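Local coordinates for aminofutalosine deaminase (Helicobacter pylori, PDB 7LKK), which deaminates aminofutalosine in the menaquinone pathway, a hydrolysis of a carbon-nitrogen bond on a metal-dependent amidohydrolase scaffold, at residues 220-233 with 251-263. Numbering follows the deposited sequence.
With FE (Fe (III) ion), chain E; MCF ((8R)-3-(5-S-methyl-5-thio-beta-D-ribofuranosyl)-3,6,7,8-tetrahydroimidazo[4,5-d][1,3]diazepin-8-ol), chain J.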
ATOM      1  N   THR A 220      14.695 -15.155  14.695  1.00 19.71           N
ATOM      2  CA  THR A 220      15.905 -14.802  13.966  1.00 18.20           C
ATOM      3  C   THR A 220      15.531 -14.229  12.607  1.00 18.58           C
ATOM      4  O   THR A 220      14.498 -14.586  12.032  1.00 18.15           O
ATOM      5  CB  THR A 220      16.833 -16.016  13.804  1.00 19.40           C
ATOM      6  OG1 THR A 220      18.059 -15.610  13.182  1.00 24.08           O
ATOM      7  CG2 THR A 220      16.171 -17.103  12.967  1.00 19.84           C
ATOM      8  N   HIS A 221      16.368 -13.315  12.117  1.00 17.20           N
ATOM      9  CA  HIS A 221      16.275 -12.830  10.746  1.00 20.30           C
ATOM     10  C   HIS A 221      17.050 -13.777   9.841  1.00 22.43           C
ATOM     11  O   HIS A 221      18.197 -14.125  10.140  1.00 21.55           O
ATOM     12  CB  HIS A 221      16.830 -11.409  10.627  1.00 17.37           C
ATOM     13  CG  HIS A 221      16.152 -10.418  11.520  1.00 19.33           C
ATOM     14  ND1 HIS A 221      16.670 -10.039  12.740  1.00 19.41           N
ATOM     15  CD2 HIS A 221      14.997  -9.726  11.370  1.00 23.65           C
ATOM     16  CE1 HIS A 221      15.864  -9.156  13.303  1.00 18.51           C
ATOM     17  NE2 HIS A 221      14.842  -8.948  12.492  1.00 23.80           N
ATOM     18  N   PHE A 222      16.431 -14.196   8.738  1.00 18.59           N
ATOM     19  CA  PHE A 222      17.027 -15.221   7.886  1.00 18.27           C
ATOM     20  C   PHE A 222      16.901 -14.827   6.423  1.00 24.34           C
ATOM     21  O   PHE A 222      15.788 -14.615   5.933  1.00 17.90           O
ATOM     22  CB  PHE A 222      16.366 -16.582   8.131  1.00 20.84           C
ATOM     23  CG  PHE A 222      17.070 -17.718   7.455  1.00 21.07           C
ATOM     24  CD1 PHE A 222      18.395 -17.997   7.747  1.00 22.73           C
ATOM     25  CD2 PHE A 222      16.412 -18.503   6.523  1.00 18.18           C
ATOM     26  CE1 PHE A 222      19.050 -19.037   7.122  1.00 23.53           C
ATOM     27  CE2 PHE A 222      17.063 -19.547   5.897  1.00 18.98           C
ATOM     28  CZ  PHE A 222      18.382 -19.815   6.196  1.00 21.13           C
ATOM     29  N   LEU A 223      18.044 -14.748   5.739  1.00 21.82           N
ATOM     30  CA  LEU A 223      18.132 -14.568   4.286  1.00 19.92           C
ATOM     31  C   LEU A 223      17.195 -13.460   3.800  1.00 22.62           C
ATOM     32  O   LEU A 223      16.314 -13.656   2.958  1.00 19.82           O
ATOM     33  CB  LEU A 223      17.874 -15.896   3.565  1.00 18.70           C
ATOM     34  CG  LEU A 223      18.888 -16.993   3.934  1.00 20.24           C
ATOM     35  CD1 LEU A 223      18.757 -18.219   3.041  1.00 18.57           C
ATOM     36  CD2 LEU A 223      20.311 -16.458   3.887  1.00 20.85           C
ATOM     37  N   GLU A 224      17.415 -12.275   4.361  1.00 21.18           N
ATOM     38  CA  GLU A 224      16.630 -11.085   4.072  1.00 21.22           C
ATOM     39  C   GLU A 224      17.121 -10.328   2.843  1.00 20.53           C
ATOM     40  O   GLU A 224      16.398  -9.465   2.333  1.00 20.01           O
ATOM     41  CB  GLU A 224      16.649 -10.168   5.300  1.00 19.88           C
ATOM     42  CG  GLU A 224      15.731  -8.968   5.243  1.00 18.94           C
ATOM     43  CD  GLU A 224      15.814  -8.131   6.499  1.00 19.45           C
ATOM     44  OE1 GLU A 224      16.631  -8.465   7.385  1.00 26.87           O
ATOM     45  OE2 GLU A 224      15.059  -7.146   6.606  1.00 21.48           O
ATOM     46  N   SER A 225      18.315 -10.636   2.343  1.00 21.42           N
ATOM     47  CA  SER A 225      18.884  -9.869   1.247  1.00 24.03           C
ATOM     48  C   SER A 225      19.731 -10.776   0.370  1.00 24.12           C
ATOM     49  O   SER A 225      20.147 -11.863   0.780  1.00 20.97           O
ATOM     50  CB  SER A 225      19.731  -8.701   1.758  1.00 21.02           C
ATOM     51  OG  SER A 225      20.858  -9.169   2.482  1.00 19.53           O
ATOM     52  N   LEU A 226      19.977 -10.307  -0.855  1.00 19.11           N
ATOM     53  CA  LEU A 226      20.940 -10.973  -1.722  1.00 21.22           C
ATOM     54  C   LEU A 226      22.346 -10.883  -1.143  1.00 22.77           C
ATOM     55  O   LEU A 226      23.144 -11.815  -1.284  1.00 23.17           O
ATOM     56  CB  LEU A 226      20.894 -10.363  -3.123  1.00 20.68           C
ATOM     57  CG  LEU A 226      21.889 -10.910  -4.149  1.00 21.17           C
ATOM     58  CD1 LEU A 226      21.773 -12.424  -4.268  1.00 22.89           C
ATOM     59  CD2 LEU A 226      21.693 -10.242  -5.504  1.00 31.05           C
ATOM     60  N   GLU A 227      22.667  -9.760  -0.494  1.00 21.31           N
ATOM     61  CA  GLU A 227      23.986  -9.601   0.113  1.00 24.40           C
ATOM     62  C   GLU A 227      24.239 -10.674   1.163  1.00 21.32           C
ATOM     63  O   GLU A 227      25.330 -11.255   1.218  1.00 18.19           O
ATOM     64  CB  GLU A 227      24.117  -8.205   0.724  1.00 19.09           C
ATOM     65  CG  GLU A 227      24.075  -7.067  -0.293  1.00 23.42           C
ATOM     66  CD  GLU A 227      22.689  -6.471  -0.458  1.00 24.08           C
ATOM     67  OE1 GLU A 227      21.699  -7.225  -0.371  1.00 22.86           O
ATOM     68  OE2 GLU A 227      22.590  -5.244  -0.677  1.00 24.00           O
ATOM     69  N   GLU A 228      23.241 -10.952   2.003  1.00 22.24           N
ATOM     70  CA  GLU A 228      23.392 -12.006   3.002  1.00 22.53           C
ATOM     71  C   GLU A 228      23.517 -13.375   2.344  1.00 23.65           C
ATOM     72  O   GLU A 228      24.313 -14.212   2.788  1.00 20.06           O
ATOM     73  CB  GLU A 228      22.211 -11.976   3.971  1.00 17.06           C
ATOM     74  CG  GLU A 228      22.166 -13.146   4.936  1.00 21.00           C
ATOM     75  CD  GLU A 228      20.905 -13.161   5.772  1.00 20.23           C
ATOM     76  OE1 GLU A 228      20.164 -12.153   5.753  1.00 20.50           O
ATOM     77  OE2 GLU A 228      20.648 -14.181   6.443  1.00 21.91           O
ATOM     78  N   LEU A 229      22.752 -13.617   1.277  1.00 20.97           N
ATOM     79  CA  LEU A 229      22.811 -14.911   0.605  1.00 18.61           C
ATOM     80  C   LEU A 229      24.188 -15.157   0.002  1.00 21.03           C
ATOM     81  O   LEU A 229      24.740 -16.257   0.126  1.00 24.94           O
ATOM     82  CB  LEU A 229      21.728 -14.996  -0.471  1.00 19.50           C
ATOM     83  CG  LEU A 229      21.689 -16.284  -1.294  1.00 20.77           C
ATOM     84  CD1 LEU A 229      21.371 -17.483  -0.409  1.00 22.55           C
ATOM     85  CD2 LEU A 229      20.677 -16.168  -2.429  1.00 21.11           C
ATOM     86  N   GLU A 230      24.759 -14.143  -0.657  1.00 25.33           N
ATOM     87  CA  GLU A 230      26.087 -14.294  -1.243  1.00 26.24           C
ATOM     88  C   GLU A 230      27.147 -14.471  -0.165  1.00 24.84           C
ATOM     89  O   GLU A 230      28.120 -15.209  -0.358  1.00 26.88           O
ATOM     90  CB  GLU A 230      26.425 -13.077  -2.104  1.00 24.45           C
ATOM     91  CG  GLU A 230      25.609 -12.931  -3.373  1.00 33.52           C
ATOM     92  CD  GLU A 230      25.752 -11.549  -3.987  1.00 33.71           C
ATOM     93  OE1 GLU A 230      24.999 -11.233  -4.930  1.00 43.44           O
ATOM     94  OE2 GLU A 230      26.619 -10.777  -3.522  1.00 40.18           O
ATOM     95  N   TRP A 231      26.974 -13.800   0.974  1.00 22.71           N
ATOM     96  CA  TRP A 231      27.904 -13.961   2.085  1.00 24.03           C
ATOM     97  C   TRP A 231      27.788 -15.351   2.696  1.00 26.20           C
ATOM     98  O   TRP A 231      28.794 -16.044   2.886  1.00 28.24           O
ATOM     99  CB  TRP A 231      27.648 -12.885   3.138  1.00 22.01           C
ATOM    100  CG  TRP A 231      28.686 -12.823   4.224  1.00 25.16           C
ATOM    101  CD1 TRP A 231      28.478 -12.959   5.564  1.00 26.73           C
ATOM    102  CD2 TRP A 231      30.092 -12.594   4.057  1.00 25.38           C
ATOM    103  NE1 TRP A 231      29.665 -12.832   6.244  1.00 25.94           N
ATOM    104  CE2 TRP A 231      30.670 -12.608   5.342  1.00 24.23           C
ATOM    105  CE3 TRP A 231      30.915 -12.375   2.948  1.00 27.37           C
ATOM    106  CZ2 TRP A 231      32.033 -12.414   5.547  1.00 27.41           C
ATOM    107  CZ3 TRP A 231      32.270 -12.186   3.156  1.00 26.18           C
ATOM    108  CH2 TRP A 231      32.814 -12.205   4.445  1.00 25.68           C
ATOM    109  N   VAL A 232      26.562 -15.773   3.010  1.00 25.01           N
ATOM    110  CA  VAL A 232      26.360 -17.053   3.681  1.00 25.00           C
ATOM    111  C   VAL A 232      26.824 -18.203   2.798  1.00 25.74           C
ATOM    112  O   VAL A 232      27.496 -19.132   3.263  1.00 25.67           O
ATOM    113  CB  VAL A 232      24.882 -17.204   4.089  1.00 23.31           C
ATOM    114  CG1 VAL A 232      24.564 -18.649   4.443  1.00 29.09           C
ATOM    115  CG2 VAL A 232      24.557 -16.281   5.254  1.00 25.60           C
ATOM    116  N   GLU A 233      26.498 -18.150   1.505  1.00 23.10           N
ATOM    117  CA  GLU A 233      26.776 -19.284   0.633  1.00 24.30           C
ATOM    118  C   GLU A 233      28.229 -19.317   0.171  1.00 28.58           C
ATOM    119  O   GLU A 233      28.840 -20.392   0.135  1.00 28.69           O
ATOM    120  CB  GLU A 233      25.836 -19.261  -0.574  1.00 30.90           C
ATOM    121  CG  GLU A 233      24.420 -19.741  -0.275  1.00 25.21           C
ATOM    122  CD  GLU A 233      24.388 -21.044   0.508  1.00 32.83           C
ATOM    123  OE1 GLU A 233      23.606 -21.136   1.477  1.00 39.10           O
ATOM    124  OE2 GLU A 233      25.131 -21.982   0.148  1.00 39.02           O
ATOM    125  N   ASN A 251      37.467 -10.095  10.358  1.00 32.13           N
ATOM    126  CA  ASN A 251      36.764 -11.269   9.858  1.00 31.94           C
ATOM    127  C   ASN A 251      36.412 -11.054   8.394  1.00 28.50           C
ATOM    128  O   ASN A 251      35.761 -10.063   8.050  1.00 30.88           O
ATOM    129  CB  ASN A 251      35.499 -11.555  10.677  1.00 30.23           C
ATOM    130  CG  ASN A 251      34.751 -12.772  10.177  1.00 26.26           C
ATOM    131  OD1 ASN A 251      35.290 -13.877  10.151  1.00 27.35           O
ATOM    132  ND2 ASN A 251      33.501 -12.575   9.776  1.00 29.27           N
ATOM    133  N   PHE A 252      36.829 -11.992   7.541  1.00 28.21           N
ATOM    134  CA  PHE A 252      36.663 -11.870   6.099  1.00 31.82           C
ATOM    135  C   PHE A 252      35.927 -13.064   5.497  1.00 29.31           C
ATOM    136  O   PHE A 252      35.696 -13.088   4.283  1.00 34.65           O
ATOM    137  CB  PHE A 252      38.046 -11.679   5.436  1.00 37.78           C
ATOM    138  CG  PHE A 252      38.043 -11.790   3.933  1.00 37.66           C
ATOM    139  CD1 PHE A 252      38.738 -12.813   3.306  1.00 43.37           C
ATOM    140  CD2 PHE A 252      37.348 -10.881   3.149  1.00 42.15           C
ATOM    141  CE1 PHE A 252      38.742 -12.929   1.930  1.00 43.17           C
ATOM    142  CE2 PHE A 252      37.347 -10.994   1.769  1.00 43.82           C
ATOM    143  CZ  PHE A 252      38.046 -12.018   1.159  1.00 41.62           C
ATOM    144  N   THR A 253      35.538 -14.044   6.304  0.78 29.89           N
ATOM    145  CA  THR A 253      34.746 -15.169   5.838  0.78 29.73           C
ATOM    146  C   THR A 253      33.445 -15.239   6.624  0.78 27.20           C
ATOM    147  O   THR A 253      33.312 -14.656   7.704  0.78 27.59           O
ATOM    148  CB  THR A 253      35.507 -16.494   5.973  0.78 29.41           C
ATOM    149  OG1 THR A 253      35.901 -16.682   7.338  0.78 30.57           O
ATOM    150  CG2 THR A 253      36.739 -16.492   5.082  0.78 29.58           C
ATOM    151  N   SER A 254      32.481 -15.960   6.061  1.00 25.84           N
ATOM    152  CA  SER A 254      31.175 -16.082   6.691  1.00 24.31           C
ATOM    153  C   SER A 254      31.289 -16.746   8.056  1.00 25.86           C
ATOM    154  O   SER A 254      32.150 -17.600   8.290  1.00 24.35           O
ATOM    155  CB  SER A 254      30.226 -16.885   5.801  1.00 27.75           C
ATOM    156  OG  SER A 254      28.998 -17.127   6.462  1.00 25.24           O
ATOM    157  N   LEU A 255      30.424 -16.318   8.977  1.00 22.54           N
ATOM    158  CA  LEU A 255      30.335 -16.969  10.276  1.00 24.41           C
ATOM    159  C   LEU A 255      29.711 -18.355  10.186  1.00 25.25           C
ATOM    160  O   LEU A 255      29.775 -19.110  11.162  1.00 22.33           O
ATOM    161  CB  LEU A 255      29.529 -16.100  11.243  1.00 23.01           C
ATOM    162  CG  LEU A 255      29.993 -14.651  11.395  1.00 21.85           C
ATOM    163  CD1 LEU A 255      29.047 -13.881  12.302  1.00 19.75           C
ATOM    164  CD2 LEU A 255      31.420 -14.597  11.929  1.00 27.74           C
ATOM    165  N   TYR A 256      29.113 -18.699   9.047  1.00 25.68           N
ATOM    166  CA  TYR A 256      28.460 -19.987   8.854  1.00 28.17           C
ATOM    167  C   TYR A 256      28.728 -20.456   7.433  1.00 29.89           C
ATOM    168  O   TYR A 256      28.540 -19.692   6.482  1.00 31.07           O
ATOM    169  CB  TYR A 256      26.951 -19.887   9.108  1.00 21.70           C
ATOM    170  CG  TYR A 256      26.601 -19.372  10.484  1.00 18.86           C
ATOM    171  CD1 TYR A 256      26.457 -20.242  11.554  1.00 18.84           C
ATOM    172  CD2 TYR A 256      26.419 -18.014  10.714  1.00 18.89           C
ATOM    173  CE1 TYR A 256      26.141 -19.775  12.815  1.00 18.44           C
ATOM    174  CE2 TYR A 256      26.103 -17.538  11.971  1.00 15.28           C
ATOM    175  CZ  TYR A 256      25.964 -18.425  13.018  1.00 15.41           C
ATOM    176  OH  TYR A 256      25.647 -17.956  14.271  1.00 14.88           O
ATOM    177  N   GLU A 257      29.166 -21.706   7.291  1.00 33.70           N
ATOM    178  CA  GLU A 257      29.449 -22.281   5.975  1.00 32.89           C
ATOM    179  C   GLU A 257      28.153 -22.843   5.405  1.00 29.38           C
ATOM    180  O   GLU A 257      27.834 -24.021   5.568  1.00 35.68           O
ATOM    181  CB  GLU A 257      30.535 -23.345   6.067  1.00 41.82           C
ATOM    182  CG  GLU A 257      31.118 -23.733   4.715  1.00 41.41           C
ATOM    183  CD  GLU A 257      31.733 -22.552   3.985  1.00 43.72           C
ATOM    184  OE1 GLU A 257      32.583 -21.855   4.580  1.00 41.86           O
ATOM    185  OE2 GLU A 257      31.359 -22.316   2.815  1.00 41.66           O
ATOM    186  N   GLY A 258      27.400 -21.984   4.729  1.00 31.20           N
ATOM    187  CA  GLY A 258      26.162 -22.378   4.094  1.00 30.01           C
ATOM    188  C   GLY A 258      24.948 -22.141   4.977  1.00 26.66           C
ATOM    189  O   GLY A 258      25.035 -22.039   6.200  1.00 27.05           O
ATOM    190  N   ALA A 259      23.788 -22.059   4.325  1.00 27.24           N
ATOM    191  CA  ALA A 259      22.547 -21.812   5.052  1.00 26.09           C
ATOM    192  C   ALA A 259      22.222 -22.956   6.003  1.00 22.68           C
ATOM    193  O   ALA A 259      21.714 -22.728   7.108  1.00 22.31           O
ATOM    194  CB  ALA A 259      21.401 -21.585   4.068  1.00 23.31           C
ATOM    195  N   ASN A 260      22.512 -24.196   5.598  1.00 23.90           N
ATOM    196  CA  ASN A 260      22.181 -25.347   6.434  1.00 24.89           C
ATOM    197  C   ASN A 260      22.940 -25.323   7.753  1.00 23.91           C
ATOM    198  O   ASN A 260      22.406 -25.750   8.782  1.00 23.20           O
ATOM    199  CB  ASN A 260      22.467 -26.644   5.677  1.00 24.27           C
ATOM    200  CG  ASN A 260      21.424 -26.939   4.618  1.00 26.48           C
ATOM    201  OD1 ASN A 260      20.489 -26.164   4.426  1.00 22.92           O
ATOM    202  ND2 ASN A 260      21.582 -28.057   3.923  1.00 30.28           N
ATOM    203  N   ASP A 261      24.179 -24.826   7.743  1.00 24.80           N
ATOM    204  CA  ASP A 261      24.942 -24.700   8.981  1.00 26.31           C
ATOM    205  C   ASP A 261      24.221 -23.804   9.981  1.00 25.59           C
ATOM    206  O   ASP A 261      24.206 -24.086  11.185  1.00 27.06           O
ATOM    207  CB  ASP A 261      26.337 -24.154   8.676  1.00 25.17           C
ATOM    208  CG  ASP A 261      27.266 -24.214   9.871  1.00 25.84           C
ATOM    209  OD1 ASP A 261      27.136 -25.152  10.683  1.00 32.32           O
ATOM    210  OD2 ASP A 261      28.132 -23.323   9.994  1.00 32.98           O
ATOM    211  N   TYR A 262      23.608 -22.723   9.496  1.00 21.16           N
ATOM    212  CA  TYR A 262      22.864 -21.828  10.377  1.00 20.07           C
ATOM    213  C   TYR A 262      21.542 -22.453  10.806  1.00 22.46           C
ATOM    214  O   TYR A 262      21.195 -22.441  11.994  1.00 22.52           O
ATOM    215  CB  TYR A 262      22.625 -20.490   9.680  1.00 16.89           C
ATOM    216  CG  TYR A 262      22.074 -19.418  10.589  1.00 21.48           C
ATOM    217  CD1 TYR A 262      22.906 -18.721  11.454  1.00 17.99           C
ATOM    218  CD2 TYR A 262      20.719 -19.105  10.586  1.00 17.59           C
ATOM    219  CE1 TYR A 262      22.409 -17.740  12.290  1.00 20.20           C
ATOM    220  CE2 TYR A 262      20.212 -18.125  11.419  1.00 20.39           C
ATOM    221  CZ  TYR A 262      21.061 -17.445  12.268  1.00 20.33           C
ATOM    222  OH  TYR A 262      20.562 -16.470  13.100  1.00 20.69           O
ATOM    223  N   ILE A 263      20.790 -23.000   9.847  1.00 18.64           N
ATOM    224  CA  ILE A 263      19.477 -23.573  10.142  1.00 20.61           C
ATOM    225  C   ILE A 263      19.592 -24.686  11.176  1.00 21.46           C
ATOM    226  O   ILE A 263      18.789 -24.765  12.115  1.00 22.83           O
ATOM    227  CB  ILE A 263      18.816 -24.084   8.847  1.00 18.61           C
ATOM    228  CG1 ILE A 263      18.480 -22.923   7.912  1.00 20.82           C
ATOM    229  CG2 ILE A 263      17.573 -24.915   9.166  1.00 16.50           C
ATOM    230  CD1 ILE A 263      18.230 -23.355   6.482  1.00 19.59           C
TER
HETATM  231 FE    FE E 501      13.210  -7.233  12.478  1.00 27.30          FE
HETATM  232  O8  MCF J 506      14.264  -6.864  10.867  1.00 30.79           O
HETATM  233  C8  MCF J 506      14.492  -5.548  10.431  1.00 28.39           C
HETATM  234  C7  MCF J 506      15.424  -5.480   9.226  1.00 25.65           C
HETATM  235  N6  MCF J 506      16.391  -6.549   9.264  1.00 25.30           N
HETATM  236  C5  MCF J 506      17.148  -6.781  10.474  1.00 26.51           C
HETATM  237  N4  MCF J 506      17.024  -6.033  11.719  1.00 24.69           N
HETATM  238  C10 MCF J 506      16.207  -4.871  12.151  1.00 25.35           C
HETATM  239  C9  MCF J 506      14.981  -4.622  11.565  1.00 24.50           C
HETATM  240  N1  MCF J 506      14.474  -3.542  12.142  1.00 26.38           N
HETATM  241  C2  MCF J 506      15.313  -3.104  13.078  1.00 26.43           C
HETATM  242  N3  MCF J 506      16.366  -3.927  13.086  1.00 23.54           N
HETATM  243  C1S MCF J 506      17.532  -3.744  14.004  1.00 29.09           C
HETATM  244  C2S MCF J 506      18.043  -5.058  14.639  1.00 28.97           C
HETATM  245  O2S MCF J 506      17.318  -5.370  15.750  1.00 23.50           O
HETATM  246  O4S MCF J 506      18.540  -3.305  13.348  1.00 27.92           O
HETATM  247  C4S MCF J 506      19.852  -3.787  14.166  1.00 29.99           C
HETATM  248  C3S MCF J 506      19.474  -4.696  15.019  1.00 29.79           C
HETATM  249  O3S MCF J 506      19.500  -4.118  16.411  1.00 30.91           O
HETATM  250  C5S MCF J 506      20.868  -4.359  13.194  1.00 31.10           C
HETATM  251  S5S MCF J 506      22.545  -4.082  13.833  1.00 38.43           S
HETATM  252  C6S MCF J 506      23.693  -5.226  13.014  1.00 34.28           C
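Y262, on helix 259-263, reaches strand 220-222 with a side chain that changes character along its length. CB already points at the strand, and CG, anti to the backbone N (chi1 -170°), carries the phenol on until its OH reaches T220. On the way CD2 lies 3.8 Å from F222 CD1, while CD1 sits over the face of the Y256 ring. At the tip, OH donates to T220 OG1 at 2.6 Å, in the plane of the phenol; T220 OG1 is also hydrogen-bonded to V193 O, so this hydroxyl joins the tyrosine to strand 187-193 beside its own. F222 supplies the apolar part: its CZ meets I263 CG1 at 3.6 Å, and A259, small enough to fit, brings CB to the ring edge.

Farther out, E233 OE1 accepts from A259 N at 3.0 Å on its syn side, and V232 O takes the N-cap G258 N at 3.2 Å, so helix 226-233 supplies acceptors for the N-terminal end of helix 259-263. Glycine suits G258 because at phi 94°, psi 159° a CB would jam against E257 O. W231 lays one face over S254 CB, a CH-pi contact.

The same strand carries H221, whose NE2 binds iron(III) at 2.4 Å, and E224 beyond it accepts from inhibitor N6 through OE1 at 2.7 Å. Aromatic packing and buried hydroxyls thus back a metal-bearing strand of this TIM-barrel amidohydrolase, while H221, pointing away from segment 251-263, gives its NE2 to the metal.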